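Local structure of inorganic pyrophosphatase (Ehrlichia chaffeensis, 3LO0) at residues A[41-46]-A[75-80]; A[91-96]-A[127-132]; A[112-117]-A[181-186]. The protein probably catalyses the magnesium-dependent hydrolysis of inorganic pyrophosphate to two phosphate ions, working as a homohexamer. One frame throughout, in Å; residues are numbered along the deposited sequence.

Contact 1: A[41-46]-A[75-80]. With SO4 (sulfate ion), chain B.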
loop_
_atom_site.group_PDB
_atom_site.type_symbol
_atom_site.label_atom_id
_atom_site.label_comp_id
_atom_site.label_asym_id
_atom_site.label_seq_id
_atom_site.Cartn_x
_atom_site.Cartn_y
_atom_site.Cartn_z
ATOM N N ILE A 41 -14.717 3.502 13.806
ATOM C CA ILE A 41 -14.054 2.427 13.090
ATOM C C ILE A 41 -12.886 1.863 13.913
ATOM O O ILE A 41 -12.051 2.621 14.456
ATOM C CB ILE A 41 -13.569 2.856 11.683
ATOM C CG1 ILE A 41 -14.751 3.293 10.783
ATOM C CG2 ILE A 41 -12.836 1.698 10.995
ATOM C CD1 ILE A 41 -15.856 2.231 10.661
ATOM N N GLU A 42 -12.860 0.546 14.021
ATOM C CA GLU A 42 -11.781 -0.163 14.680
ATOM C C GLU A 42 -10.805 -0.801 13.713
ATOM O O GLU A 42 -9.591 -0.784 13.963
ATOM C CB GLU A 42 -12.343 -1.251 15.571
ATOM C CG GLU A 42 -12.994 -0.721 16.797
ATOM C CD GLU A 42 -13.706 -1.795 17.561
ATOM O OE1 GLU A 42 -14.593 -2.445 16.948
ATOM O OE2 GLU A 42 -13.386 -1.978 18.765
ATOM N N ILE A 43 -11.347 -1.383 12.637
ATOM C CA ILE A 43 -10.568 -2.111 11.638
ATOM C C ILE A 43 -11.004 -1.668 10.233
ATOM O O ILE A 43 -12.201 -1.702 9.903
ATOM C CB ILE A 43 -10.843 -3.642 11.763
ATOM C CG1 ILE A 43 -10.473 -4.123 13.179
ATOM C CG2 ILE A 43 -10.103 -4.422 10.684
ATOM C CD1 ILE A 43 -10.892 -5.506 13.499
ATOM N N SER A 44 -10.033 -1.328 9.408
ATOM C CA SER A 44 -10.279 -0.820 8.061
ATOM C C SER A 44 -10.598 -1.984 7.150
ATOM O O SER A 44 -10.002 -3.028 7.300
ATOM C CB SER A 44 -9.032 -0.097 7.552
ATOM O OG SER A 44 -8.660 0.943 8.421
ATOM N N GLN A 45 -11.479 -1.816 6.168
ATOM C CA GLN A 45 -11.688 -2.901 5.204
ATOM C C GLN A 45 -10.443 -3.094 4.368
ATOM O O GLN A 45 -9.656 -2.165 4.171
ATOM C CB GLN A 45 -12.908 -2.655 4.299
ATOM C CG GLN A 45 -12.792 -1.552 3.310
ATOM C CD GLN A 45 -14.092 -1.336 2.501
ATOM O OE1 GLN A 45 -15.230 -1.505 2.988
ATOM N NE2 GLN A 45 -13.908 -0.925 1.269
ATOM N N ASN A 46 -10.278 -4.317 3.885
ATOM C CA ASN A 46 -9.141 -4.678 3.068
ATOM C C ASN A 46 -7.784 -4.356 3.776
ATOM O O ASN A 46 -6.780 -3.993 3.130
ATOM C CB ASN A 46 -9.241 -4.002 1.684
ATOM C CG ASN A 46 -10.640 -4.079 1.057
ATOM O OD1 ASN A 46 -11.021 -3.165 0.279
ATOM N ND2 ASN A 46 -11.413 -5.126 1.366
ATOM N N CYS A 75 -15.605 -5.366 5.319
ATOM C CA CYS A 75 -16.037 -3.972 5.343
ATOM C C CYS A 75 -15.320 -3.289 6.504
ATOM O O CYS A 75 -14.709 -3.963 7.343
ATOM C CB CYS A 75 -17.543 -3.860 5.587
ATOM S SG CYS A 75 -18.722 -4.797 4.588
ATOM N N ASN A 76 -15.354 -1.955 6.555
ATOM C CA ASN A 76 -14.875 -1.272 7.749
ATOM C C ASN A 76 -15.691 -1.777 8.916
ATOM O O ASN A 76 -16.904 -2.008 8.799
ATOM C CB ASN A 76 -14.977 0.253 7.604
ATOM C CG ASN A 76 -14.201 0.771 6.413
ATOM O OD1 ASN A 76 -12.965 0.719 6.388
ATOM N ND2 ASN A 76 -14.908 1.298 5.427
ATOM N N TYR A 77 -15.026 -2.053 10.022
ATOM C CA TYR A 77 -15.666 -2.670 11.132
ATOM C C TYR A 77 -15.446 -1.869 12.387
ATOM O O TYR A 77 -14.330 -1.466 12.681
ATOM C CB TYR A 77 -15.124 -4.084 11.307
ATOM C CG TYR A 77 -15.723 -4.854 12.454
ATOM C CD1 TYR A 77 -16.944 -5.472 12.314
ATOM C CD2 TYR A 77 -15.061 -4.980 13.674
ATOM C CE1 TYR A 77 -17.493 -6.216 13.320
ATOM C CE2 TYR A 77 -15.638 -5.705 14.726
ATOM C CZ TYR A 77 -16.865 -6.319 14.522
ATOM O OH TYR A 77 -17.488 -7.051 15.481
ATOM N N GLY A 78 -16.501 -1.633 13.153
ATOM C CA GLY A 78 -16.348 -0.864 14.393
ATOM C C GLY A 78 -17.599 -0.955 15.227
ATOM O O GLY A 78 -18.358 -1.919 15.090
ATOM N N PHE A 79 -17.870 0.070 16.011
ATOM C CA PHE A 79 -18.969 0.012 16.994
ATOM C C PHE A 79 -19.701 1.324 17.136
ATOM O O PHE A 79 -19.189 2.396 16.756
ATOM C CB PHE A 79 -18.419 -0.418 18.385
ATOM C CG PHE A 79 -17.470 0.584 19.017
ATOM C CD1 PHE A 79 -16.124 0.589 18.702
ATOM C CD2 PHE A 79 -17.933 1.522 19.918
ATOM C CE1 PHE A 79 -15.264 1.478 19.294
ATOM C CE2 PHE A 79 -17.070 2.438 20.510
ATOM C CZ PHE A 79 -15.751 2.428 20.203
ATOM N N ILE A 80 -20.913 1.255 17.697
ATOM C CA ILE A 80 -21.668 2.479 17.973
ATOM C C ILE A 80 -21.398 2.888 19.423
ATOM O O ILE A 80 -21.698 2.135 20.335
ATOM C CB ILE A 80 -23.174 2.313 17.801
ATOM C CG1 ILE A 80 -23.500 1.596 16.491
ATOM C CG2 ILE A 80 -23.922 3.679 17.963
ATOM C CD1 ILE A 80 -24.992 1.353 16.292
HETATM S S SO4 B . -15.885 -8.957 18.202
HETATM O O1 SO4 B . -16.042 -7.766 17.358
HETATM O O2 SO4 B . -15.182 -10.051 17.504
HETATM O O3 SO4 B . -15.118 -8.563 19.404
HETATM O O4 SO4 B . -17.206 -9.502 18.558
#

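Contact 2: A[91-96]-A[127-132]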
loop_
_atom_site.group_PDB
_atom_site.type_symbol
_atom_site.label_atom_id
_atom_site.label_comp_id
_atom_site.label_asym_id
_atom_site.label_seq_id
_atom_site.Cartn_x
_atom_site.Cartn_y
_atom_site.Cartn_z
ATOM N N VAL A 91 -22.815 -2.185 20.250
ATOM C CA VAL A 91 -23.288 -2.779 19.008
ATOM C C VAL A 91 -22.191 -2.705 17.930
ATOM O O VAL A 91 -21.624 -1.642 17.695
ATOM C CB VAL A 91 -24.560 -2.028 18.493
ATOM C CG1 VAL A 91 -25.030 -2.590 17.157
ATOM C CG2 VAL A 91 -25.674 -2.070 19.535
ATOM N N ASP A 92 -21.891 -3.828 17.286
ATOM C CA ASP A 92 -20.880 -3.847 16.225
ATOM C C ASP A 92 -21.525 -3.604 14.871
ATOM O O ASP A 92 -22.633 -4.108 14.567
ATOM C CB ASP A 92 -20.172 -5.204 16.179
ATOM C CG ASP A 92 -19.419 -5.508 17.456
ATOM O OD1 ASP A 92 -18.808 -4.566 18.024
ATOM O OD2 ASP A 92 -19.453 -6.689 17.880
ATOM N N VAL A 93 -20.774 -2.903 14.034
ATOM C CA VAL A 93 -21.248 -2.450 12.760
ATOM C C VAL A 93 -20.189 -2.680 11.669
ATOM O O VAL A 93 -19.017 -2.287 11.813
ATOM C CB VAL A 93 -21.611 -0.948 12.807
ATOM C CG1 VAL A 93 -22.236 -0.493 11.480
ATOM C CG2 VAL A 93 -22.505 -0.658 13.966
ATOM N N LEU A 94 -20.640 -3.269 10.564
ATOM C CA LEU A 94 -19.908 -3.261 9.306
ATOM C C LEU A 94 -20.346 -2.074 8.472
ATOM O O LEU A 94 -21.529 -1.942 8.175
ATOM C CB LEU A 94 -20.206 -4.529 8.510
ATOM C CG LEU A 94 -19.772 -5.797 9.240
ATOM C CD1 LEU A 94 -20.743 -6.937 8.963
ATOM C CD2 LEU A 94 -18.320 -6.149 8.827
ATOM N N VAL A 95 -19.412 -1.230 8.060
ATOM C CA VAL A 95 -19.742 -0.128 7.183
ATOM C C VAL A 95 -19.121 -0.374 5.822
ATOM O O VAL A 95 -17.921 -0.348 5.687
ATOM C CB VAL A 95 -19.278 1.223 7.717
ATOM C CG1 VAL A 95 -19.839 2.377 6.841
ATOM C CG2 VAL A 95 -19.706 1.401 9.215
ATOM N N ALA A 96 -19.945 -0.636 4.825
ATOM C CA ALA A 96 -19.445 -0.795 3.462
ATOM C C ALA A 96 -18.968 0.555 2.968
ATOM O O ALA A 96 -19.556 1.582 3.276
ATOM C CB ALA A 96 -20.559 -1.353 2.566
ATOM N N ILE A 127 -24.529 -5.347 12.621
ATOM C CA ILE A 127 -25.235 -4.393 11.770
ATOM C C ILE A 127 -24.458 -4.198 10.480
ATOM O O ILE A 127 -23.228 -4.167 10.507
ATOM C CB ILE A 127 -25.411 -3.048 12.471
ATOM C CG1 ILE A 127 -26.098 -3.194 13.832
ATOM C CG2 ILE A 127 -26.242 -2.124 11.599
ATOM C CD1 ILE A 127 -27.438 -3.952 13.774
ATOM N N LEU A 128 -25.158 -4.166 9.343
ATOM C CA LEU A 128 -24.591 -3.750 8.060
ATOM C C LEU A 128 -25.133 -2.359 7.749
ATOM O O LEU A 128 -26.335 -2.121 7.747
ATOM C CB LEU A 128 -24.949 -4.712 6.912
ATOM C CG LEU A 128 -24.407 -4.338 5.517
ATOM C CD1 LEU A 128 -22.880 -4.384 5.523
ATOM C CD2 LEU A 128 -25.072 -5.202 4.356
ATOM N N ALA A 129 -24.237 -1.426 7.463
ATOM C CA ALA A 129 -24.627 -0.044 7.222
ATOM C C ALA A 129 -23.814 0.508 6.072
ATOM O O ALA A 129 -22.794 -0.080 5.676
ATOM C CB ALA A 129 -24.406 0.807 8.519
ATOM N N VAL A 130 -24.282 1.624 5.523
ATOM C CA VAL A 130 -23.599 2.314 4.467
ATOM C C VAL A 130 -23.422 3.754 4.869
ATOM O O VAL A 130 -24.129 4.234 5.753
ATOM C CB VAL A 130 -24.345 2.252 3.138
ATOM C CG1 VAL A 130 -24.467 0.802 2.658
ATOM C CG2 VAL A 130 -25.731 3.003 3.250
ATOM N N PRO A 131 -22.466 4.433 4.248
ATOM C CA PRO A 131 -22.296 5.857 4.537
ATOM C C PRO A 131 -23.548 6.663 4.171
ATOM O O PRO A 131 -24.254 6.328 3.200
ATOM C CB PRO A 131 -21.118 6.259 3.663
ATOM C CG PRO A 131 -20.359 4.970 3.390
ATOM C CD PRO A 131 -21.442 3.936 3.306
ATOM N N THR A 132 -23.824 7.719 4.927
ATOM C CA THR A 132 -24.975 8.545 4.625
ATOM C C THR A 132 -24.717 9.333 3.345
ATOM O O THR A 132 -23.569 9.508 2.931
ATOM C CB THR A 132 -25.315 9.517 5.768
ATOM O OG1 THR A 132 -24.214 10.397 5.981
ATOM C CG2 THR A 132 -25.577 8.735 7.038
#

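Contact 3: A[112-117]-A[181-186]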
loop_
_atom_site.group_PDB
_atom_site.type_symbol
_atom_site.label_atom_id
_atom_site.label_comp_id
_atom_site.label_asym_id
_atom_site.label_seq_id
_atom_site.Cartn_x
_atom_site.Cartn_y
_atom_site.Cartn_z
ATOM N N VAL A 112 -28.675 -0.787 7.108
ATOM C CA VAL A 112 -29.532 -1.340 6.083
ATOM C C VAL A 112 -29.936 -2.779 6.335
ATOM O O VAL A 112 -30.718 -3.341 5.563
ATOM C CB VAL A 112 -28.900 -1.207 4.704
ATOM C CG1 VAL A 112 -28.690 0.289 4.398
ATOM C CG2 VAL A 112 -27.577 -1.987 4.620
ATOM N N GLY A 113 -29.431 -3.363 7.418
ATOM C CA GLY A 113 -29.662 -4.761 7.697
ATOM C C GLY A 113 -28.815 -5.218 8.850
ATOM O O GLY A 113 -28.054 -4.415 9.429
ATOM N N VAL A 114 -28.967 -6.499 9.183
ATOM C CA VAL A 114 -28.221 -7.127 10.247
ATOM C C VAL A 114 -27.950 -8.615 9.924
ATOM O O VAL A 114 -28.820 -9.340 9.411
ATOM C CB VAL A 114 -28.944 -6.911 11.624
ATOM C CG1 VAL A 114 -30.371 -7.458 11.600
ATOM C CG2 VAL A 114 -28.133 -7.507 12.761
ATOM N N LEU A 115 -26.720 -9.033 10.189
ATOM C CA LEU A 115 -26.317 -10.395 10.069
ATOM C C LEU A 115 -26.442 -11.007 11.461
ATOM O O LEU A 115 -25.829 -10.545 12.412
ATOM C CB LEU A 115 -24.873 -10.525 9.571
ATOM C CG LEU A 115 -24.341 -11.969 9.516
ATOM C CD1 LEU A 115 -25.207 -12.812 8.555
ATOM C CD2 LEU A 115 -22.888 -12.019 9.113
ATOM N N VAL A 116 -27.269 -12.030 11.552
ATOM C CA VAL A 116 -27.583 -12.688 12.835
ATOM C C VAL A 116 -26.912 -14.045 12.938
ATOM O O VAL A 116 -27.099 -14.895 12.063
ATOM C CB VAL A 116 -29.103 -12.823 12.989
ATOM C CG1 VAL A 116 -29.455 -13.759 14.174
ATOM C CG2 VAL A 116 -29.702 -11.453 13.208
ATOM N N MET A 117 -26.117 -14.238 13.996
ATOM C CA MET A 117 -25.355 -15.491 14.194
ATOM C C MET A 117 -25.446 -16.050 15.630
ATOM O O MET A 117 -25.627 -15.305 16.593
ATOM C CB MET A 117 -23.862 -15.269 13.934
ATOM C CG MET A 117 -23.460 -14.887 12.527
ATOM S SD MET A 117 -21.820 -14.144 12.619
ATOM C CE MET A 117 -22.261 -12.415 12.731
ATOM N N THR A 181 -35.362 -2.653 9.350
ATOM C CA THR A 181 -36.225 -2.382 10.517
ATOM C C THR A 181 -35.765 -3.148 11.731
ATOM O O THR A 181 -35.737 -2.619 12.857
ATOM C CB THR A 181 -37.708 -2.781 10.203
ATOM O OG1 THR A 181 -38.144 -2.060 9.054
ATOM C CG2 THR A 181 -38.633 -2.491 11.390
ATOM N N VAL A 182 -35.397 -4.409 11.510
ATOM C CA VAL A 182 -34.886 -5.253 12.606
ATOM C C VAL A 182 -33.582 -4.637 13.127
ATOM O O VAL A 182 -33.362 -4.551 14.330
ATOM C CB VAL A 182 -34.612 -6.713 12.144
ATOM C CG1 VAL A 182 -34.071 -7.526 13.306
ATOM C CG2 VAL A 182 -35.912 -7.386 11.604
ATOM N N ALA A 183 -32.747 -4.154 12.202
ATOM C CA ALA A 183 -31.454 -3.584 12.595
ATOM C C ALA A 183 -31.655 -2.344 13.458
ATOM O O ALA A 183 -30.985 -2.144 14.467
ATOM C CB ALA A 183 -30.631 -3.259 11.341
ATOM N N GLU A 184 -32.595 -1.517 13.042
ATOM C CA GLU A 184 -32.979 -0.306 13.758
ATOM C C GLU A 184 -33.498 -0.597 15.160
ATOM O O GLU A 184 -33.184 0.120 16.114
ATOM C CB GLU A 184 -33.995 0.451 12.913
ATOM C CG GLU A 184 -33.355 1.132 11.694
ATOM C CD GLU A 184 -34.356 1.833 10.788
ATOM O OE1 GLU A 184 -33.919 2.716 10.023
ATOM O OE2 GLU A 184 -35.561 1.497 10.813
ATOM N N LYS A 185 -34.269 -1.677 15.287
ATOM C CA LYS A 185 -34.871 -2.080 16.556
ATOM C C LYS A 185 -33.780 -2.591 17.488
ATOM O O LYS A 185 -33.746 -2.286 18.700
ATOM C CB LYS A 185 -35.929 -3.182 16.302
ATOM N N LEU A 186 -32.868 -3.372 16.930
ATOM C CA LEU A 186 -31.696 -3.785 17.702
ATOM C C LEU A 186 -30.890 -2.591 18.200
ATOM O O LEU A 186 -30.416 -2.582 19.348
ATOM C CB LEU A 186 -30.814 -4.710 16.890
ATOM C CG LEU A 186 -31.448 -6.091 16.662
ATOM C CD1 LEU A 186 -30.675 -6.868 15.592
ATOM C CD2 LEU A 186 -31.467 -6.840 17.974
#

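Contact 1: A[41-46]-A[75-80]
The carbonyl oxygen Y77 O is gripped by two consecutive amides. E42 N reaches it at 2.8 Å and I43 N at 3.0 Å. The I43 donor lies in the carbonyl plane of Y77, while the E42 donor is tilted 16° from it. In return, Y77 N gives I43 O a nearly straight bond. E42 and I43 thus both pair with Y77, which makes a classic beta bulge where the chain turns a corner at E42. G78 lies close against I41 here, with the two CA atoms 4.2 Å apart.

The side chain of N76 takes over where the backbone pairing stops. Its OD1 accepts from Q45 N at 2.9 Å. The bond is straight at the hydrogen, but the donor sits 52° out of the amide plane of N76. V101 N is a second donor to the same OD1. The Q45 amide lies almost parallel to that of N76, and Q45 NE2 bonds to S97 O. I41 CD1 packs on N76 CB at 3.7 Å, the two side chains lying obliquely.

The E42 side chain meets the edge of the F79 ring, at about a right angle to the F79 side chain. E42 CD is 3.6 Å from F79 CD1, with the carboxylate steeply inclined to the ring. F54 N holds OE2 of E42.

The Y77 ring leaves the strand with CG anti to the backbone N (chi1 -180°). I43 CD1 approaches CD2 of this ring obliquely. At the far end Y77 OH bonds to O1 of a sulfate, at a doubtfully short distance, and to K126 NZ. The ion probably comes from the crystallisation liquor. Y77 is a predicted substrate residue, so the sulfate may mark a phosphate position in the pyrophosphatase active site.

Contact 2: A[91-96]-A[127-132]
I127 is packed against V91 and V93 at the start of a parallel strand pair in the mixed sheet of the pyrophosphatase fold. Strands 92-95 and 127-131 run in the same direction, at 40° to each other. V93 pairs with I127, L94 with L128 and V95 with A129.

I127 has the largest surface buried here. Its CG1 stands anti to the carbonyl carbon (chi1 -55°), which carries it back to V91 CG1 at 3.5 Å. The two side chains lie obliquely to each other. I127 CB meets V93 CG2 at 4.0 Å. The backbone of I127 is bound at both ends: its N donates to D92 O, and its O accepts from L94 N at 2.7 Å. D92, whose O accepts from I127 N, is predicted to bind magnesium. Its carboxylate leads away from strand 127-131 and lies beside Y77.

L94 points to the face shared with L128. Its CB touches L128 CD1, and helix 150-162 covers this side through I156. The carbonyl oxygen of L94 accepts from A129 N at 2.8 Å, with the donor almost in line with the carbonyl bond.

A129 is on the face of V93 and V95. Its CB packs on V93 CG1 at 3.9 Å, and its O accepts from A96 N. The CA of V95 adds a CA-H...O contact to the same oxygen.

A96 lies where the pairing gives way to P131, which has no N-H to donate. A96 O is buried without any hydrogen-bonding partner in the model. Its neighbour across the contact is the proline ring: P131 CD lies 3.0 Å from A96 O, and P131 CG 3.5 Å.

Contact 3: A[112-117]-A[181-186]
Strand 112-117 and helix 181-186 cross at 75°, with their axes 6.5 Å apart at the closest point and V114 CA nearest A183 CA. This is helix-on-sheet packing in the pyrophosphatase fold: helix 180-189, near the C-terminal end, lies across the long strand 106-118. No hydrogen bond joins the two segments, and the contact is small and mostly apolar.

V114 carries it from the strand side. Its CB points at the helix and meets A183 CB at 4.0 Å. With chi1 at 58°, CG1 stands between the backbone N and the carbonyl carbon, while CG2 is anti to the backbone N. Both methyls are then presented to the helix. CG1 touches V182 CG1 at 4.1 Å, and CG2 touches L186 CD1 at 3.9 Å. The same CD1 of L186 also lies against CG1 of V114, so one leucine methyl packs on both valine branches. V182 and L186 each run at about a right angle to V114. They are one helical turn apart, joined by the bond from L186 N to V182 O, and A183 lies between them in sequence.

V114 also touches V125 and I127 of strand 124-131, so it links the helix to the neighbouring strand. V112 and G113 both pair with L128 of that strand, a classic beta bulge just before V114. A183 is the buried residue of the helix here. Its small methyl is consistent with the close approach, CA of V114 and CA of A183 being 5.3 Å apart. The closest atoms of the contact are A183 CB and the carbonyl oxygen G113 O, at 3.4 Å.

How the contacts relate
All three contacts reach the same mixed sheet. Contacts 1 and 2, with centres 8 Å apart, are joined by strands 76-79 and 92-95: N76 O lies 2.7 Å from V95 N, and G78 O lies 2.8 Å from V93 N, both probable hydrogen bonds. Contacts 2 and 3, 10 Å apart between centres, meet through L128 O and V112 N at 2.8 Å. Contacts 1 and 3 do not touch. Part of the predicted active site lies where contacts 1 and 2 meet. There Y77 OH packs 3.1 Å from D92 OD2, and the sulfate is close to both residues. Contact 3 is farther away: the V114 side chain is about 9 Å from that of D92.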